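Local atomic coordinates of MccF (Escherichia coli, PDB entry 4IIY), a protein that confers self-immunity against the antibiotic microcin C7 and probably works as a serine peptidase of the S66 (LD-carboxypeptidase) family. Residues 236-241 with 350-355; 344-349 with 360-365; 57-62 with 211-216. The protein carries 1 engineered substitution. All coordinates share one frame; numbering follows the deposited sequence.

From the N terminus, contact 3 closes first: the junction of helices 55-58 and 60-72, in 57-62, meets the loop between strands 205-206 and 225-226 across 148 intervening residues. It ties the N-terminal domain to that loop beside the hypoxanthine base of the bound ligand, on the opposite side of the chain's centre from the other two. Contact 1 then opens at strand 236-245 and closes 108 residues later, when strand 350-354 pairs with it. Contact 2 opens within that span, at 344-349, and closes later, at 360-365, so contacts 1 and 2 cross. They touch, Glu238 OE2 lying 2.7 Å from Thr363 OG1. Contact 1 knits one sheet; contact 2 joins it to the one holding strand 345-347.

Contact 1: residues 236-241 with 350-355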
loop_
_atom_site.group_PDB
_atom_site.type_symbol
_atom_site.label_atom_id
_atom_site.label_comp_id
_atom_site.label_asym_id
_atom_site.label_seq_id
_atom_site.Cartn_x
_atom_site.Cartn_y
_atom_site.Cartn_z
ATOM N N LYS B 236 -11.385 -12.966 -28.461
ATOM C CA LYS B 236 -11.670 -11.575 -28.153
ATOM C C LYS B 236 -12.431 -11.502 -26.837
ATOM O O LYS B 236 -13.375 -12.270 -26.608
ATOM C CB LYS B 236 -12.495 -10.953 -29.288
ATOM C CG LYS B 236 -12.677 -9.447 -29.192
ATOM C CD LYS B 236 -13.157 -8.846 -30.509
ATOM C CE LYS B 236 -14.540 -9.337 -30.884
ATOM N NZ LYS B 236 -15.076 -8.596 -32.064
ATOM N N VAL B 237 -12.006 -10.594 -25.963
ATOM C CA VAL B 237 -12.685 -10.351 -24.696
ATOM C C VAL B 237 -13.179 -8.917 -24.657
ATOM O O VAL B 237 -12.404 -7.988 -24.877
ATOM C CB VAL B 237 -11.749 -10.578 -23.491
ATOM C CG1 VAL B 237 -12.459 -10.211 -22.190
ATOM C CG2 VAL B 237 -11.269 -12.021 -23.457
ATOM N N GLU B 238 -14.460 -8.734 -24.363
ATOM C CA GLU B 238 -15.049 -7.407 -24.261
ATOM C C GLU B 238 -15.694 -7.232 -22.895
ATOM O O GLU B 238 -16.479 -8.078 -22.457
ATOM C CB GLU B 238 -16.095 -7.172 -25.354
ATOM C CG GLU B 238 -16.723 -5.790 -25.310
ATOM C CD GLU B 238 -17.599 -5.516 -26.517
ATOM O OE1 GLU B 238 -17.782 -6.440 -27.339
ATOM O OE2 GLU B 238 -18.098 -4.378 -26.648
ATOM N N GLY B 239 -15.369 -6.138 -22.213
ATOM C CA GLY B 239 -15.917 -5.885 -20.891
ATOM C C GLY B 239 -15.561 -4.497 -20.401
ATOM O O GLY B 239 -14.671 -3.841 -20.950
ATOM N N ARG B 240 -16.267 -4.042 -19.372
ATOM C CA ARG B 240 -16.004 -2.744 -18.761
ATOM C C ARG B 240 -14.612 -2.714 -18.145
ATOM O O ARG B 240 -14.262 -3.591 -17.367
ATOM C CB ARG B 240 -17.028 -2.486 -17.658
ATOM C CG ARG B 240 -16.819 -1.168 -16.938
ATOM C CD ARG B 240 -17.777 -0.981 -15.769
ATOM N NE ARG B 240 -17.520 -1.940 -14.699
ATOM C CZ ARG B 240 -17.778 -1.720 -13.414
ATOM N NH1 ARG B 240 -18.293 -0.559 -13.018
ATOM N NH2 ARG B 240 -17.508 -2.664 -12.522
ATOM N N VAL B 241 -13.827 -1.691 -18.476
ATOM C CA VAL B 241 -12.503 -1.563 -17.881
ATOM C C VAL B 241 -12.552 -0.790 -16.560
ATOM O O VAL B 241 -13.235 0.235 -16.447
ATOM C CB VAL B 241 -11.490 -0.929 -18.859
ATOM C CG1 VAL B 241 -11.841 0.511 -19.188
ATOM C CG2 VAL B 241 -10.074 -1.017 -18.293
ATOM N N LYS B 350 -16.755 -0.040 -21.841
ATOM C CA LYS B 350 -16.327 -1.279 -22.465
ATOM C C LYS B 350 -15.157 -1.096 -23.431
ATOM O O LYS B 350 -15.141 -0.181 -24.259
ATOM C CB LYS B 350 -17.498 -1.957 -23.189
ATOM C CG LYS B 350 -18.531 -2.557 -22.245
ATOM C CD LYS B 350 -19.705 -3.140 -23.013
ATOM C CE LYS B 350 -20.795 -3.613 -22.066
ATOM N NZ LYS B 350 -21.987 -4.136 -22.798
ATOM N N LEU B 351 -14.203 -2.010 -23.308
ATOM C CA LEU B 351 -13.134 -2.202 -24.280
ATOM C C LEU B 351 -13.240 -3.606 -24.850
ATOM O O LEU B 351 -13.801 -4.502 -24.216
ATOM C CB LEU B 351 -11.757 -2.090 -23.621
ATOM C CG LEU B 351 -11.463 -0.918 -22.696
ATOM C CD1 LEU B 351 -10.038 -1.053 -22.171
ATOM C CD2 LEU B 351 -11.654 0.400 -23.426
ATOM N N ALA B 352 -12.671 -3.805 -26.032
ATOM C CA ALA B 352 -12.519 -5.142 -26.593
ATOM C C ALA B 352 -11.050 -5.395 -26.876
ATOM O O ALA B 352 -10.413 -4.635 -27.616
ATOM C CB ALA B 352 -13.351 -5.307 -27.872
ATOM N N ILE B 353 -10.505 -6.444 -26.277
ATOM C CA ILE B 353 -9.145 -6.858 -26.566
ATOM C C ILE B 353 -9.208 -8.058 -27.500
ATOM O O ILE B 353 -9.802 -9.085 -27.163
ATOM C CB ILE B 353 -8.372 -7.255 -25.293
ATOM C CG1 ILE B 353 -8.411 -6.136 -24.246
ATOM C CG2 ILE B 353 -6.932 -7.629 -25.650
ATOM C CD1 ILE B 353 -7.851 -6.559 -22.899
ATOM N N ASP B 354 -8.610 -7.924 -28.679
ATOM C CA ASP B 354 -8.537 -9.036 -29.612
ATOM C C ASP B 354 -7.164 -9.660 -29.487
ATOM O O ASP B 354 -6.168 -9.120 -29.968
ATOM C CB ASP B 354 -8.795 -8.556 -31.035
ATOM C CG ASP B 354 -8.918 -9.697 -32.022
ATOM O OD1 ASP B 354 -8.294 -10.752 -31.811
ATOM O OD2 ASP B 354 -9.660 -9.522 -33.018
ATOM N N PHE B 355 -7.109 -10.789 -28.801
ATOM C CA PHE B 355 -5.848 -11.469 -28.562
ATOM C C PHE B 355 -5.273 -12.126 -29.813
ATOM O O PHE B 355 -4.059 -12.305 -29.919
ATOM C CB PHE B 355 -6.005 -12.471 -27.422
ATOM C CG PHE B 355 -6.162 -11.814 -26.088
ATOM C CD1 PHE B 355 -5.051 -11.476 -25.337
ATOM C CD2 PHE B 355 -7.418 -11.487 -25.604
ATOM C CE1 PHE B 355 -5.191 -10.852 -24.113
ATOM C CE2 PHE B 355 -7.557 -10.854 -24.384
ATOM C CZ PHE B 355 -6.442 -10.535 -23.648
#
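Val237 O is approached twice from strand 350-354: Ile353 N donates to it at 2.8 Å, and the CA-H of Ala352 points at it as well, CA to O 3.3 Å. Ile353 O accepts the N-H of Val237 in return. This is an antiparallel ladder in the mixed sheet of the C-terminal domain, where strand 350-354 lies between strand 236-245 and strand 359-362. Val237-Ile353 and Gly239-Leu351 are the hydrogen-bonded pairs, and Lys236-Asp354, Glu238-Ala352 and Arg240-Lys350 the non-hydrogen-bonded ones. In the second hydrogen-bonded pair, Leu351 N reaches Gly239 O from well above its carbonyl plane, at 3.0 Å.

The face bearing Glu238 and Lys350 is polar. Glu238 extends with CG anti to the backbone N (chi1 -179°), which lays CG 3.4 Å from Leu351 O and sends the carboxylate on to Thr363, whose OG1 bonds OE2. Lys350 NZ stays 5.5 Å from Glu238 OE2, too far for a salt bridge. Arg240 points its guanidinium off the ladder to Asp265.

The other face is apolar. Leu351 leans CD1 against Val241 CB at 3.6 Å, and Ile360, Ile362 and Ile299 also pack on it; an alanine here would probably open a gap beside Val241 and strip those isoleucines of a common neighbour. At the far end the Phe355 ring turns back along the apolar face, with Ile353 CG2 over one of its faces, toward the rim, and Phe355 CE2 meets Val237 CG2 at 4.0 Å.

Contact 2: residues 344-349 with 360-365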
loop_
_atom_site.group_PDB
_atom_site.type_symbol
_atom_site.label_atom_id
_atom_site.label_comp_id
_atom_site.label_asym_id
_atom_site.label_seq_id
_atom_site.Cartn_x
_atom_site.Cartn_y
_atom_site.Cartn_z
ATOM N N THR B 344 -4.185 7.774 -23.840
ATOM C CA THR B 344 -5.307 8.204 -23.008
ATOM C C THR B 344 -6.395 7.124 -23.020
ATOM O O THR B 344 -6.791 6.659 -24.103
ATOM C CB THR B 344 -5.860 9.549 -23.514
ATOM O OG1 THR B 344 -4.895 10.579 -23.269
ATOM C CG2 THR B 344 -7.150 9.911 -22.799
ATOM N N LEU B 345 -6.882 6.737 -21.837
ATOM C CA LEU B 345 -7.834 5.634 -21.689
ATOM C C LEU B 345 -9.040 6.035 -20.835
ATOM O O LEU B 345 -8.887 6.376 -19.659
ATOM C CB LEU B 345 -7.135 4.458 -21.006
ATOM C CG LEU B 345 -7.974 3.211 -20.736
ATOM C CD1 LEU B 345 -8.303 2.493 -22.032
ATOM C CD2 LEU B 345 -7.243 2.274 -19.781
ATOM N N PRO B 346 -10.253 5.987 -21.400
ATOM C CA PRO B 346 -11.428 6.201 -20.545
ATOM C C PRO B 346 -11.606 5.002 -19.612
ATOM O O PRO B 346 -11.442 3.852 -20.039
ATOM C CB PRO B 346 -12.582 6.282 -21.551
ATOM C CG PRO B 346 -12.124 5.448 -22.714
ATOM C CD PRO B 346 -10.622 5.677 -22.794
ATOM N N LEU B 347 -11.922 5.265 -18.352
ATOM C CA LEU B 347 -12.189 4.215 -17.375
ATOM C C LEU B 347 -13.687 4.065 -17.119
ATOM O O LEU B 347 -14.402 5.059 -16.989
ATOM C CB LEU B 347 -11.498 4.538 -16.054
ATOM C CG LEU B 347 -9.976 4.664 -16.097
ATOM C CD1 LEU B 347 -9.460 5.227 -14.788
ATOM C CD2 LEU B 347 -9.352 3.322 -16.378
ATOM N N GLY B 348 -14.150 2.818 -17.037
ATOM C CA GLY B 348 -15.543 2.546 -16.723
ATOM C C GLY B 348 -16.438 2.309 -17.922
ATOM O O GLY B 348 -17.659 2.229 -17.773
ATOM N N VAL B 349 -15.844 2.201 -19.106
ATOM C CA VAL B 349 -16.577 1.846 -20.323
ATOM C C VAL B 349 -16.012 0.562 -20.914
ATOM O O VAL B 349 -14.917 0.126 -20.547
ATOM C CB VAL B 349 -16.523 2.961 -21.397
ATOM C CG1 VAL B 349 -17.196 4.229 -20.891
ATOM C CG2 VAL B 349 -15.077 3.244 -21.841
ATOM N N ILE B 360 -6.468 -3.547 -29.287
ATOM C CA ILE B 360 -7.353 -3.180 -28.193
ATOM C C ILE B 360 -8.160 -1.967 -28.623
ATOM O O ILE B 360 -7.619 -1.024 -29.209
ATOM C CB ILE B 360 -6.570 -2.954 -26.861
ATOM C CG1 ILE B 360 -7.506 -2.466 -25.746
ATOM C CG2 ILE B 360 -5.381 -2.013 -27.039
ATOM C CD1 ILE B 360 -6.832 -2.367 -24.377
ATOM N N SER B 361 -9.461 -2.006 -28.356
ATOM C CA SER B 361 -10.382 -0.991 -28.836
ATOM C C SER B 361 -11.341 -0.533 -27.744
ATOM O O SER B 361 -11.700 -1.316 -26.860
ATOM C CB SER B 361 -11.218 -1.532 -30.002
ATOM O OG SER B 361 -10.402 -2.033 -31.052
ATOM N N ILE B 362 -11.775 0.720 -27.838
ATOM C CA ILE B 362 -12.883 1.226 -27.036
ATOM C C ILE B 362 -14.174 0.966 -27.815
ATOM O O ILE B 362 -14.271 1.316 -28.998
ATOM C CB ILE B 362 -12.754 2.737 -26.774
ATOM C CG1 ILE B 362 -11.363 3.102 -26.236
ATOM C CG2 ILE B 362 -13.852 3.211 -25.839
ATOM C CD1 ILE B 362 -11.061 4.589 -26.311
ATOM N N THR B 363 -15.158 0.335 -27.175
ATOM C CA THR B 363 -16.374 -0.049 -27.892
ATOM C C THR B 363 -17.641 0.625 -27.375
ATOM O O THR B 363 -18.730 0.398 -27.913
ATOM C CB THR B 363 -16.580 -1.575 -27.892
ATOM O OG1 THR B 363 -16.778 -2.031 -26.548
ATOM C CG2 THR B 363 -15.377 -2.281 -28.504
ATOM N N GLU B 364 -17.504 1.456 -26.348
ATOM C CA GLU B 364 -18.646 2.139 -25.751
ATOM C C GLU B 364 -18.406 3.647 -25.730
ATOM O O GLU B 364 -17.293 4.103 -25.449
ATOM C CB GLU B 364 -18.881 1.613 -24.331
ATOM C CG GLU B 364 -19.947 2.374 -23.562
ATOM C CD GLU B 364 -20.129 1.886 -22.137
ATOM O OE1 GLU B 364 -19.475 0.907 -21.732
ATOM O OE2 GLU B 364 -20.939 2.498 -21.407
ATOM N N GLN B 365 -19.448 4.423 -26.021
ATOM C CA GLN B 365 -19.373 5.878 -26.006
ATOM C C GLN B 365 -18.882 6.386 -24.652
ATOM O O GLN B 365 -19.353 5.942 -23.605
ATOM C CB GLN B 365 -20.747 6.485 -26.302
ATOM C CG GLN B 365 -20.748 7.991 -26.390
ATOM C CD GLN B 365 -22.132 8.546 -26.695
ATOM O OE1 GLN B 365 -23.074 7.792 -26.947
ATOM N NE2 GLN B 365 -22.259 9.864 -26.670
#
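Val349 and Glu364 bring the two backbones nearest each other, CA to CA 5.8 Å, and no ladder forms between the segments. Strand 345-347 pairs with strand 162-164 at the edge of the sheet built from the N-terminal strands, whereas strand 359-362 belongs to the larger sheet of the C-terminal domain. Between Pro346 and Val349 the chain turns through Gly348, whose positive phi of 96° would press a CB against the preceding carbonyl O. The contact is made mainly by side chains reaching from one sheet to the other.

Ile362 does the first part of the bridging. Its chain runs out extended past CG1 (chi2 165°), which carries Ile362 CD1 to the proline ring, 3.7 Å from Pro346 CD. The other branch of this isoleucine, Ile362 CG2, lies 4.2 Å from Val349 CG2, so the two branches of one isoleucine touch both ends of the turn. Phe163 packs against Pro346 from strand 162-164, while Ile189 of helix 178-191 and Leu351 of strand 350-354 add to the apolar surroundings of Ile362.

Glu364 also crosses Val349 at a slant. With CG anti to the backbone N (chi1 173°) and an extended chain, it brings its methylenes and carboxyl carbon across Val349, Glu364 CB to Val349 CB 4.0 Å. Glu364 OE1 ends 3.4 Å from Val349 CA and accepts the N-H of Lys350, the residue after Val349. Val349 CG1 also faces Gln365 O at 3.9 Å.

The two segments share no hydrogen bond with each other. Cohesion between the sheets here rests on hydrocarbon packing, and the one carboxylate at its border is tied down by a backbone amide that begins the neighbouring strand.

Contact 3: residues 57-62 with 211-216; sequences VTAKNR and INWNEN. With 1EI (5'-O-(L-alpha-glutamylsulfamoyl)inosine), chain K.
Trp213 is held between Arg62 and the hypoxanthine of the glutamylsulfamoyl inosine, forming one wall of the nucleoside end of the ligand pocket. On the ligand side the contact is flat: C5 of the base sits 3.4 Å above the indole plane, over its centre. On the opposite face Arg62 supplies both carbon and guanidinium. Its CD lies 3.6 Å from the centroid of the six-membered ring, a CH-pi contact only 14° off the normal. The guanidinium then runs on above the rim, over CE3 and CZ3, its plane turned 20° from the ring. CG anti to the backbone N (chi1 -170°) and a straight chain as far as NE bring it across.

Hydrogen bonds fix that arginine. NH1 gives a nearly straight bond to Trp213 O, 3.0 Å, on a lone pair and within both planes, so the residue whose ring it covers also grips its edge. NE and NH2 turn to the carbonyls of Ile169 and Pro170, and Glu174 adds a salt bridge.

A second polar set works at the start of helix 60-72, where Ala59 is the N-cap residue and offers no side-chain acceptor. Asn214 OD1, from the loop, takes the N-H of Arg62 in its carbonyl plane at 3.0 Å. In return Asn61 ND2 donates to Asn214 O at 2.9 Å, almost linearly but from above that carbonyl's plane.

Water completes the join: one molecule in the indole plane accepts from Trp213 NE1 at 2.9 Å and donates to Thr58 O at 2.8 Å.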
loop_
_atom_site.group_PDB
_atom_site.type_symbol
_atom_site.label_atom_id
_atom_site.label_comp_id
_atom_site.label_asym_id
_atom_site.label_seq_id
_atom_site.Cartn_x
_atom_site.Cartn_y
_atom_site.Cartn_z
ATOM N N VAL B 57 6.234 23.887 -8.193
ATOM C CA VAL B 57 7.408 24.490 -7.563
ATOM C C VAL B 57 8.650 23.607 -7.725
ATOM O O VAL B 57 9.709 24.075 -8.156
ATOM C CB VAL B 57 7.165 24.771 -6.055
ATOM C CG1 VAL B 57 8.440 25.272 -5.374
ATOM C CG2 VAL B 57 6.029 25.773 -5.876
ATOM N N THR B 58 8.534 22.326 -7.396
ATOM C CA THR B 58 9.716 21.476 -7.359
ATOM C C THR B 58 10.202 20.993 -8.728
ATOM O O THR B 58 11.330 20.533 -8.839
ATOM C CB THR B 58 9.512 20.264 -6.440
ATOM O OG1 THR B 58 8.422 19.480 -6.934
ATOM C CG2 THR B 58 9.220 20.708 -5.003
ATOM N N ALA B 59 9.350 21.077 -9.748
ATOM C CA ALA B 59 9.713 20.760 -11.134
ATOM C C ALA B 59 9.245 21.901 -12.027
ATOM O O ALA B 59 8.589 21.699 -13.045
ATOM C CB ALA B 59 9.101 19.429 -11.580
ATOM N N LYS B 60 9.618 23.115 -11.639
ATOM C CA LYS B 60 9.079 24.310 -12.278
ATOM C C LYS B 60 9.500 24.468 -13.741
ATOM O O LYS B 60 8.734 24.972 -14.554
ATOM C CB LYS B 60 9.439 25.555 -11.467
ATOM C CG LYS B 60 8.710 26.813 -11.910
ATOM C CD LYS B 60 8.969 27.998 -10.974
ATOM C CE LYS B 60 8.108 29.194 -11.361
ATOM N NZ LYS B 60 8.236 30.327 -10.396
ATOM N N ASN B 61 10.706 24.033 -14.092
ATOM C CA ASN B 61 11.115 24.134 -15.491
ATOM C C ASN B 61 10.273 23.214 -16.369
ATOM O O ASN B 61 9.797 23.616 -17.428
ATOM C CB ASN B 61 12.607 23.842 -15.653
ATOM C CG ASN B 61 13.469 24.739 -14.784
ATOM O OD1 ASN B 61 13.185 25.930 -14.598
ATOM N ND2 ASN B 61 14.527 24.165 -14.230
ATOM N N ARG B 62 10.074 21.981 -15.914
ATOM C CA ARG B 62 9.264 21.035 -16.666
ATOM C C ARG B 62 7.809 21.510 -16.736
ATOM O O ARG B 62 7.141 21.367 -17.768
ATOM C CB ARG B 62 9.351 19.636 -16.050
ATOM C CG ARG B 62 8.710 18.557 -16.926
ATOM C CD ARG B 62 8.945 17.184 -16.371
ATOM N NE ARG B 62 8.457 16.081 -17.200
ATOM C CZ ARG B 62 9.233 15.242 -17.884
ATOM N NH1 ARG B 62 10.553 15.408 -17.943
ATOM N NH2 ARG B 62 8.681 14.219 -18.520
ATOM N N ILE B 211 15.818 10.294 -16.696
ATOM C CA ILE B 211 16.715 11.388 -17.052
ATOM C C ILE B 211 15.888 12.474 -17.716
ATOM O O ILE B 211 14.698 12.289 -17.989
ATOM C CB ILE B 211 17.833 10.945 -18.026
ATOM C CG1 ILE B 211 17.243 10.502 -19.368
ATOM C CG2 ILE B 211 18.706 9.844 -17.399
ATOM C CD1 ILE B 211 18.291 10.324 -20.464
ATOM N N ASN B 212 16.529 13.605 -17.979
ATOM C CA ASN B 212 15.901 14.708 -18.697
ATOM C C ASN B 212 14.620 15.212 -18.022
ATOM O O ASN B 212 13.625 15.490 -18.688
ATOM C CB ASN B 212 15.614 14.308 -20.148
ATOM C CG ASN B 212 16.847 13.813 -20.883
ATOM O OD1 ASN B 212 17.981 14.097 -20.483
ATOM N ND2 ASN B 212 16.629 13.076 -21.969
ATOM N N TRP B 213 14.663 15.329 -16.705
ATOM C CA TRP B 213 13.466 15.659 -15.945
ATOM C C TRP B 213 13.118 17.162 -15.927
ATOM O O TRP B 213 12.066 17.564 -16.442
ATOM C CB TRP B 213 13.553 15.067 -14.533
ATOM C CG TRP B 213 12.390 15.444 -13.654
ATOM C CD1 TRP B 213 12.438 16.232 -12.548
ATOM C CD2 TRP B 213 11.006 15.065 -13.820
ATOM N NE1 TRP B 213 11.182 16.377 -12.014
ATOM C CE2 TRP B 213 10.283 15.677 -12.776
ATOM C CE3 TRP B 213 10.315 14.273 -14.745
ATOM C CZ2 TRP B 213 8.902 15.517 -12.624
ATOM C CZ3 TRP B 213 8.943 14.118 -14.598
ATOM C CH2 TRP B 213 8.253 14.735 -13.544
ATOM N N ASN B 214 13.993 17.992 -15.357
ATOM C CA ASN B 214 13.626 19.364 -14.997
ATOM C C ASN B 214 14.680 20.399 -15.392
ATOM O O ASN B 214 15.001 21.292 -14.607
ATOM C CB ASN B 214 13.328 19.433 -13.491
ATOM C CG ASN B 214 12.789 20.780 -13.034
ATOM O OD1 ASN B 214 11.928 21.384 -13.676
ATOM N ND2 ASN B 214 13.275 21.235 -11.886
ATOM N N GLU B 215 15.194 20.302 -16.614
ATOM C CA GLU B 215 16.140 21.305 -17.114
ATOM C C GLU B 215 15.747 21.758 -18.507
ATOM O O GLU B 215 14.914 21.128 -19.169
ATOM C CB GLU B 215 17.570 20.769 -17.128
ATOM C CG GLU B 215 18.070 20.317 -15.774
ATOM C CD GLU B 215 19.571 20.180 -15.750
ATOM O OE1 GLU B 215 20.234 20.869 -16.554
ATOM O OE2 GLU B 215 20.090 19.386 -14.936
ATOM N N ASN B 216 16.352 22.845 -18.970
ATOM C CA ASN B 216 16.008 23.378 -20.272
ATOM C C ASN B 216 16.330 22.416 -21.411
ATOM O O ASN B 216 15.573 22.311 -22.372
ATOM C CB ASN B 216 16.711 24.715 -20.505
ATOM C CG ASN B 216 16.450 25.255 -21.885
ATOM O OD1 ASN B 216 17.315 25.208 -22.758
ATOM N ND2 ASN B 216 15.231 25.723 -22.111
HETATM O O6 1EI K . 13.143 13.952 -10.107
HETATM C C6 1EI K . 12.629 13.213 -10.975
HETATM N N1 1EI K . 13.370 12.662 -11.957
HETATM C C2 1EI K . 12.830 11.870 -12.899
HETATM N N3 1EI K . 11.522 11.567 -12.943
HETATM C C5 1EI K . 11.183 12.927 -10.953
HETATM C C4 1EI K . 10.676 12.060 -12.013
HETATM N N7 1EI K . 10.124 13.265 -10.190
HETATM C C8 1EI K . 9.030 12.662 -10.714
HETATM N N9 1EI K . 9.371 11.947 -11.797
HETATM C "C1'" 1EI K . 8.465 11.142 -12.633
HETATM O "O4'" 1EI K . 7.156 11.690 -12.676
HETATM C "C2'" 1EI K . 8.320 9.773 -12.003
HETATM O "O2'" 1EI K . 9.306 8.885 -12.530
HETATM C "C3'" 1EI K . 6.918 9.360 -12.392
HETATM O "O3'" 1EI K . 6.978 8.435 -13.474
HETATM C "C4'" 1EI K . 6.232 10.624 -12.880
HETATM C "C5'" 1EI K . 4.927 10.885 -12.139
HETATM O "O5'" 1EI K . 5.166 11.095 -10.744
HETATM S SBF 1EI K . 3.979 10.995 -9.777
HETATM O OAE 1EI K . 4.214 11.892 -8.666
HETATM O OAF 1EI K . 2.810 11.359 -10.532
HETATM N NAQ 1EI K . 3.902 9.513 -9.337
HETATM C C 1EI K . 2.931 8.940 -8.594
HETATM O O 1EI K . 1.924 9.473 -8.142
HETATM C CA 1EI K . 3.090 7.470 -8.329
HETATM N N 1EI K . 4.361 6.988 -8.839
HETATM C CB 1EI K . 2.947 7.197 -6.836
HETATM C CG 1EI K . 2.217 5.881 -6.583
HETATM C CD 1EI K . 3.164 4.711 -6.735
HETATM O OE1 1EI K . 4.234 4.875 -7.356
HETATM O OE2 1EI K . 2.834 3.625 -6.227
HETATM O O HOH W 1 11.927 17.955 -9.746
HETATM O O HOH W 2 11.903 12.597 -18.019
#